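Local coordinates for MdbA protein (Corynebacterium diphtheriae, PDB 5C00), which is a thiol-disulfide oxidoreductase of the DsbA family with a thioredoxin-type fold, needed for viability, pilus assembly and toxin production, and probably forms disulfides in exported proteins, at residues A[53-56]-A[57-60]; A[67-70]-A[71-75]; A[114-117]-A[118-122]. All blocks are in the same frame, centred on the assembly; numbering follows the deposited sequence.

Interaction 1. Residues A[53-56]-A[57-60]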
loop_
_atom_site.group_PDB
_atom_site.type_symbol
_atom_site.label_atom_id
_atom_site.label_comp_id
_atom_site.label_asym_id
_atom_site.label_seq_id
_atom_site.Cartn_x
_atom_site.Cartn_y
_atom_site.Cartn_z
ATOM N N PHE A 53 6.441 -3.246 -1.972
ATOM C CA PHE A 53 6.180 -2.950 -3.389
ATOM C C PHE A 53 7.131 -3.664 -4.389
ATOM O O PHE A 53 6.864 -3.637 -5.592
ATOM C CB PHE A 53 6.175 -1.483 -3.645
ATOM C CG PHE A 53 4.876 -0.810 -3.278
ATOM C CD1 PHE A 53 3.785 -0.885 -4.154
ATOM C CD2 PHE A 53 4.738 -0.101 -2.084
ATOM C CE1 PHE A 53 2.590 -0.282 -3.858
ATOM C CE2 PHE A 53 3.524 0.478 -1.784
ATOM C CZ PHE A 53 2.467 0.420 -2.664
ATOM N N SER A 54 8.186 -4.332 -3.917
ATOM C CA SER A 54 9.026 -5.109 -4.823
ATOM C C SER A 54 8.753 -6.611 -4.728
ATOM O O SER A 54 9.483 -7.404 -5.319
ATOM C CB SER A 54 10.503 -4.846 -4.561
ATOM O OG SER A 54 10.749 -3.460 -4.719
ATOM N N CYS A 55 7.739 -6.991 -3.977
ATOM C CA CYS A 55 7.443 -8.397 -3.711
ATOM C C CYS A 55 6.462 -8.990 -4.739
ATOM O O CYS A 55 5.313 -8.587 -4.800
ATOM C CB CYS A 55 6.894 -8.465 -2.299
ATOM S SG CYS A 55 6.252 -10.059 -1.832
ATOM N N PRO A 56 6.924 -9.954 -5.556
ATOM C CA PRO A 56 6.053 -10.479 -6.610
ATOM C C PRO A 56 4.870 -11.231 -6.051
ATOM O O PRO A 56 3.788 -11.172 -6.614
ATOM C CB PRO A 56 6.951 -11.425 -7.442
ATOM C CG PRO A 56 8.268 -11.453 -6.766
ATOM C CD PRO A 56 8.321 -10.390 -5.694
ATOM N N HIS A 57 5.048 -11.918 -4.928
ATOM C CA HIS A 57 3.938 -12.664 -4.377
ATOM C C HIS A 57 2.937 -11.735 -3.681
ATOM O O HIS A 57 1.793 -12.085 -3.551
ATOM C CB HIS A 57 4.400 -13.832 -3.496
ATOM C CG HIS A 57 5.045 -14.943 -4.271
ATOM N ND1 HIS A 57 6.051 -15.734 -3.753
ATOM C CD2 HIS A 57 4.842 -15.372 -5.540
ATOM C CE1 HIS A 57 6.441 -16.606 -4.670
ATOM N NE2 HIS A 57 5.724 -16.404 -5.767
ATOM N N CYS A 58 3.353 -10.521 -3.299
ATOM C CA CYS A 58 2.402 -9.507 -2.804
ATOM C C CYS A 58 1.521 -9.032 -3.936
ATOM O O CYS A 58 0.325 -8.914 -3.780
ATOM C CB CYS A 58 3.094 -8.250 -2.239
ATOM S SG CYS A 58 3.928 -8.532 -0.673
ATOM N N ALA A 59 2.107 -8.850 -5.116
ATOM C CA ALA A 59 1.299 -8.501 -6.291
ATOM C C ALA A 59 0.339 -9.635 -6.640
ATOM O O ALA A 59 -0.834 -9.426 -6.922
ATOM C CB ALA A 59 2.196 -8.191 -7.433
ATOM N N GLU A 60 0.832 -10.862 -6.574
ATOM C CA GLU A 60 -0.013 -12.002 -6.914
ATOM C C GLU A 60 -1.165 -12.185 -5.939
ATOM O O GLU A 60 -2.291 -12.418 -6.373
ATOM C CB GLU A 60 0.770 -13.308 -6.966
ATOM C CG GLU A 60 1.583 -13.465 -8.208
ATOM C CD GLU A 60 2.498 -14.662 -8.106
ATOM O OE1 GLU A 60 2.009 -15.742 -7.683
ATOM O OE2 GLU A 60 3.704 -14.502 -8.416
#
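Cys55 and Cys58 bring their sulfurs together across the first turn of helix 56-74. The SG-SG distance between them, 3.0 Å, is closer than an ordinary sulfur contact yet well beyond a covalent disulfide, so no disulfide joins them and the pair is in the reduced form. In Cys55, SG is anti to the backbone N (chi1 172°), which turns it back beside its carbonyl carbon and over the start of the helix, where Cys55 SG also lies 3.3 Å from Cys58 N. In Cys58 the sulfur is anti to the carbonyl carbon (chi1 -71°), which brings Cys58 SG within 3.4 Å of Cys55 CB.

Cys55 is the N-cap residue, and its carbonyl is heavily used. Cys55 O takes a bond from Ala59 N at 3.2 Å (159° at the hydrogen) and a weak, bent one from Cys58 N, and Gln127 NE2 is a further donor. One residue on, Pro56 O receives Glu60 N at 3.0 Å, with Glu60 CG lying alongside that carbonyl. The sequence Cys-Pro-His-Cys at a helix start matches the CxxC motif of thioredoxin-type and DsbA-like oxidoreductases and is probably the redox centre. Ser54 OG is hydrogen-bonded to Ser97 OG and Asn96 ND2, Ser54 N to Asp52 OD1, and Ser185 touches both cysteines. The turn follows strand 45-52, with Pro56 packed on helix 127-130 and Phe53 reaching between helices 96-109 and 113-125.

Interaction 2. Residues A[67-70]-A[71-75]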
loop_
_atom_site.group_PDB
_atom_site.type_symbol
_atom_site.label_atom_id
_atom_site.label_comp_id
_atom_site.label_asym_id
_atom_site.label_seq_id
_atom_site.Cartn_x
_atom_site.Cartn_y
_atom_site.Cartn_z
ATOM N N GLY A 67 -9.978 -7.277 -4.483
ATOM C CA GLY A 67 -11.386 -7.098 -4.757
ATOM C C GLY A 67 -12.270 -7.418 -3.568
ATOM O O GLY A 67 -13.021 -6.558 -3.112
ATOM N N PRO A 68 -12.194 -8.644 -3.056
ATOM C CA PRO A 68 -12.987 -8.963 -1.881
ATOM C C PRO A 68 -12.631 -8.120 -0.683
ATOM O O PRO A 68 -13.543 -7.745 0.079
ATOM C CB PRO A 68 -12.670 -10.430 -1.590
ATOM C CG PRO A 68 -11.961 -10.942 -2.771
ATOM C CD PRO A 68 -11.532 -9.816 -3.631
HETATM N N MSE A 69 -11.350 -7.782 -0.524
HETATM C CA MSE A 69 -10.926 -6.925 0.602
HETATM C C MSE A 69 -11.644 -5.606 0.510
HETATM O O MSE A 69 -12.138 -5.126 1.520
HETATM C CB MSE A 69 -9.407 -6.709 0.617
HETATM C CG MSE A 69 -8.956 -5.820 1.787
HETATM SE SE MSE A 69 -7.029 -5.489 1.693
HETATM C CE MSE A 69 -7.162 -4.200 0.258
ATOM N N THR A 70 -11.656 -4.974 -0.664
ATOM C CA THR A 70 -12.348 -3.694 -0.858
ATOM C C THR A 70 -13.822 -3.795 -0.432
ATOM O O THR A 70 -14.337 -2.952 0.253
ATOM C CB THR A 70 -12.261 -3.245 -2.335
ATOM O OG1 THR A 70 -10.895 -3.207 -2.746
ATOM C CG2 THR A 70 -12.878 -1.889 -2.532
ATOM N N LYS A 71 -14.492 -4.857 -0.859
ATOM C CA LYS A 71 -15.906 -5.029 -0.496
ATOM C C LYS A 71 -16.126 -5.149 0.993
ATOM O O LYS A 71 -17.063 -4.584 1.539
ATOM C CB LYS A 71 -16.541 -6.227 -1.207
ATOM C CG LYS A 71 -16.496 -6.141 -2.725
ATOM C CD LYS A 71 -17.065 -4.832 -3.288
ATOM C CE LYS A 71 -16.006 -3.894 -3.858
ATOM N NZ LYS A 71 -16.498 -2.706 -4.643
ATOM N N ALA A 72 -15.247 -5.867 1.660
ATOM C CA ALA A 72 -15.366 -6.091 3.085
ATOM C C ALA A 72 -15.089 -4.820 3.868
ATOM O O ALA A 72 -15.710 -4.566 4.903
ATOM C CB ALA A 72 -14.409 -7.211 3.512
ATOM N N ILE A 73 -14.140 -4.038 3.374
ATOM C CA ILE A 73 -13.855 -2.726 3.923
ATOM C C ILE A 73 -15.075 -1.847 3.685
ATOM O O ILE A 73 -15.553 -1.227 4.609
ATOM C CB ILE A 73 -12.608 -2.046 3.306
ATOM C CG1 ILE A 73 -11.319 -2.828 3.587
ATOM C CG2 ILE A 73 -12.457 -0.653 3.847
ATOM C CD1 ILE A 73 -10.162 -2.397 2.693
ATOM N N GLU A 74 -15.601 -1.795 2.466
ATOM C CA GLU A 74 -16.730 -0.872 2.211
ATOM C C GLU A 74 -17.967 -1.256 3.035
ATOM O O GLU A 74 -18.716 -0.379 3.448
ATOM C CB GLU A 74 -17.045 -0.788 0.708
ATOM C CG GLU A 74 -15.988 -0.064 -0.069
ATOM C CD GLU A 74 -16.128 -0.195 -1.581
ATOM O OE1 GLU A 74 -16.713 -1.194 -2.004
ATOM O OE2 GLU A 74 -15.588 0.666 -2.339
ATOM N N ASN A 75 -18.142 -2.556 3.317
ATOM C CA ASN A 75 -19.200 -3.083 4.201
ATOM C C ASN A 75 -19.041 -2.808 5.679
ATOM O O ASN A 75 -19.964 -3.045 6.477
ATOM C CB ASN A 75 -19.231 -4.598 4.116
ATOM C CG ASN A 75 -19.835 -5.078 2.851
ATOM O OD1 ASN A 75 -20.389 -4.289 2.095
ATOM N ND2 ASN A 75 -19.738 -6.383 2.606
#
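Met69, built as selenomethionine, and Ile73 lie side by side one helical turn apart, Met69 CG meeting Ile73 CD1 at 3.7 Å. With CG anti to the backbone N (chi1 -180°), the Met69 chain runs out from the helix before bending at its last torsion. Thr70 and Glu74 form a second such pair, one residue further along the helix: in the Thr70 conformer described, the methyl CG2 is 3.7 Å from Glu74 OE2, and Glu74 CG passes 3.3 Å from Thr70 O. Lys71, bent at chi2 and chi3, passes CE by the Thr70 methyl and forms a salt bridge through NZ to Glu74 OE1 (3.0 Å), on the syn side of the carboxylate.

Beneath the side chains, Ile73 N bonds Met69 O at 2.9 Å and Glu74 N bonds Thr70 O at 2.8 Å, setting the spacing of both pairs. Further out, Met69 and Ile73 rest on Val80 within the beta-alpha-beta unit formed by strand 45-52, helix 56-74 and strand 78-85, while Met69 and Ala72 also meet Val203 of helix 202-207. Thr70 OG1 bonds Asp66 O, and Ser23 N holds Glu74 OE2. Bound at both oxygens, by a lysine and a backbone N-H, the Glu74 carboxylate is restrained in its rotation, and its negative charge is probably stabilised.

Interaction 3. Residues A[114-117]-A[118-122]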
loop_
_atom_site.group_PDB
_atom_site.type_symbol
_atom_site.label_atom_id
_atom_site.label_comp_id
_atom_site.label_asym_id
_atom_site.label_seq_id
_atom_site.Cartn_x
_atom_site.Cartn_y
_atom_site.Cartn_z
ATOM N N GLU A 114 -9.146 7.569 -3.212
ATOM C CA GLU A 114 -9.387 6.927 -4.501
ATOM C C GLU A 114 -8.098 6.936 -5.375
ATOM O O GLU A 114 -7.768 5.951 -6.025
ATOM C CB GLU A 114 -10.567 7.544 -5.211
ATOM C CG GLU A 114 -11.120 6.613 -6.276
ATOM C CD GLU A 114 -12.492 7.057 -6.757
ATOM O OE1 GLU A 114 -12.505 7.679 -7.841
ATOM O OE2 GLU A 114 -13.510 6.800 -6.046
ATOM N N THR A 115 -7.333 8.015 -5.322
ATOM C CA THR A 115 -6.021 8.051 -5.979
ATOM C C THR A 115 -5.040 7.047 -5.355
ATOM O O THR A 115 -4.405 6.244 -6.046
ATOM C CB THR A 115 -5.465 9.503 -5.922
ATOM O OG1 THR A 115 -6.365 10.337 -6.655
ATOM C CG2 THR A 115 -4.136 9.591 -6.582
ATOM N N TYR A 116 -4.974 7.044 -4.019
ATOM C CA TYR A 116 -4.121 6.114 -3.298
ATOM C C TYR A 116 -4.415 4.682 -3.703
ATOM O O TYR A 116 -3.517 3.913 -4.090
ATOM C CB TYR A 116 -4.283 6.249 -1.803
ATOM C CG TYR A 116 -3.545 5.156 -1.098
ATOM C CD1 TYR A 116 -2.151 5.165 -1.017
ATOM C CD2 TYR A 116 -4.208 4.047 -0.620
ATOM C CE1 TYR A 116 -1.465 4.118 -0.443
ATOM C CE2 TYR A 116 -3.521 2.991 -0.074
ATOM C CZ TYR A 116 -2.147 3.048 -0.005
ATOM O OH TYR A 116 -1.484 2.024 0.569
ATOM N N TRP A 117 -5.679 4.318 -3.636
ATOM C CA TRP A 117 -6.010 2.930 -3.956
ATOM C C TRP A 117 -5.574 2.517 -5.373
ATOM O O TRP A 117 -4.992 1.443 -5.606
ATOM C CB TRP A 117 -7.506 2.747 -3.794
ATOM C CG TRP A 117 -7.910 1.435 -4.209
ATOM C CD1 TRP A 117 -8.521 1.112 -5.346
ATOM C CD2 TRP A 117 -7.669 0.227 -3.509
ATOM N NE1 TRP A 117 -8.705 -0.246 -5.416
ATOM C CE2 TRP A 117 -8.207 -0.808 -4.287
ATOM C CE3 TRP A 117 -7.068 -0.084 -2.274
ATOM C CZ2 TRP A 117 -8.147 -2.137 -3.899
ATOM C CZ3 TRP A 117 -7.014 -1.422 -1.883
ATOM C CH2 TRP A 117 -7.563 -2.417 -2.695
ATOM N N ASN A 118 -5.887 3.375 -6.338
ATOM C CA ASN A 118 -5.525 3.064 -7.715
ATOM C C ASN A 118 -4.030 3.118 -7.977
ATOM O O ASN A 118 -3.524 2.363 -8.801
ATOM C CB ASN A 118 -6.283 3.988 -8.655
ATOM C CG ASN A 118 -7.743 3.569 -8.783
ATOM O OD1 ASN A 118 -8.053 2.563 -9.429
ATOM N ND2 ASN A 118 -8.620 4.276 -8.087
ATOM N N TYR A 119 -3.333 3.987 -7.254
ATOM C CA TYR A 119 -1.890 4.111 -7.357
ATOM C C TYR A 119 -1.211 2.882 -6.811
ATOM O O TYR A 119 -0.368 2.289 -7.474
ATOM C CB TYR A 119 -1.428 5.341 -6.623
ATOM C CG TYR A 119 -0.005 5.716 -6.846
ATOM C CD1 TYR A 119 0.454 6.049 -8.094
ATOM C CD2 TYR A 119 0.874 5.770 -5.817
ATOM C CE1 TYR A 119 1.758 6.445 -8.318
ATOM C CE2 TYR A 119 2.200 6.154 -6.039
ATOM C CZ TYR A 119 2.627 6.528 -7.270
ATOM O OH TYR A 119 3.944 6.954 -7.461
ATOM N N ARG A 120 -1.637 2.409 -5.645
ATOM C CA ARG A 120 -1.127 1.143 -5.080
ATOM C C ARG A 120 -1.323 -0.014 -6.060
ATOM O O ARG A 120 -0.384 -0.812 -6.277
ATOM C CB ARG A 120 -1.841 0.825 -3.744
ATOM C CG ARG A 120 -1.619 -0.604 -3.234
ATOM C CD ARG A 120 -2.297 -0.824 -1.883
ATOM N NE ARG A 120 -2.169 -2.226 -1.464
ATOM C CZ ARG A 120 -2.965 -3.223 -1.883
ATOM N NH1 ARG A 120 -3.931 -2.989 -2.746
ATOM N NH2 ARG A 120 -2.775 -4.490 -1.468
ATOM N N ALA A 121 -2.541 -0.121 -6.591
ATOM C CA ALA A 121 -2.867 -1.224 -7.501
ATOM C C ALA A 121 -1.906 -1.190 -8.709
ATOM O O ALA A 121 -1.418 -2.235 -9.142
ATOM C CB ALA A 121 -4.309 -1.154 -7.964
ATOM N N LEU A 122 -1.694 -0.025 -9.284
ATOM C CA LEU A 122 -0.812 0.108 -10.433
ATOM C C LEU A 122 0.647 -0.270 -10.134
ATOM O O LEU A 122 1.270 -1.056 -10.869
ATOM C CB LEU A 122 -0.903 1.533 -11.003
ATOM C CG LEU A 122 -0.067 1.829 -12.254
ATOM C CD1 LEU A 122 -0.198 0.742 -13.265
ATOM C CD2 LEU A 122 -0.523 3.166 -12.857
HETATM O O HOH W 1 -4.807 -1.263 -4.523
#
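Residues 114-122 wind as unbroken helix, each N-H of 118-121 bonded to the carbonyl four residues back. The Arg120 N bond to Tyr116 O is nearly straight, 2.9 Å long with 176° at the hydrogen, and Tyr119 N meets Thr115 O at 2.8 Å. Glu114 O serves two donors: Asn118 N at 3.2 Å and, from the opposite face of the carbonyl plane, Asn118 ND2 at 2.8 Å. Asn118 CG sits beside its own backbone N (chi1 -75°), which folds the amide back against the preceding turn. Glu20 holds two side chains here: its N bonds Asn118 OD1, pinning the amide at both ends, and its OE1 takes the Trp117 NE1 bond.

Helix 113-125 belongs to the helical region that DsbA-like proteins carry between strands of the thioredoxin fold, here between strands 78-85 and 187-190. Its Trp117 faces helix 56-74, lying on Asp66, Met69 and Thr70.

The Trp117 and Arg120 side chains cross obliquely. Their indole and guanidinium planes are turned by only 23°, and Arg120 NH1 approaches Trp117 CZ3 at 3.6 Å. A water lies over the centre of one indole face, 3.1 Å above the plane; it donates to Trp117 O at 2.9 Å and accepts from Arg120 NH1 at 2.6 Å, in the plane of the guanidinium. Arg120 is extended from CG to NE, carrying its charge to salt bridges with Glu51 through NE and Asp66 through NH1.

In the fold
Interactions 1 and 2 lie at different levels of one helix, 56-74: the CxxC turn opens it, and residues 67-75 carry it to its far end, with centres 20 Å apart and nearest atoms about 9 Å apart. Interaction 3, on helix 113-125, touches both, its centre 15 Å from each. Toward the probable redox centre the touch is slight, Phe53 CE1 packing 3.9 Å from Arg120 O; toward interaction 2 the packing is closer, with Thr70 OG1 3.2 Å from Trp117 CZ2 and Met69 CE 3.5 Å from Trp117 CH2. Asp66 couples these two, giving its carbonyl to Thr70 and its carboxylate to Arg120. The Arg120 side chain runs near the cysteines without touching them.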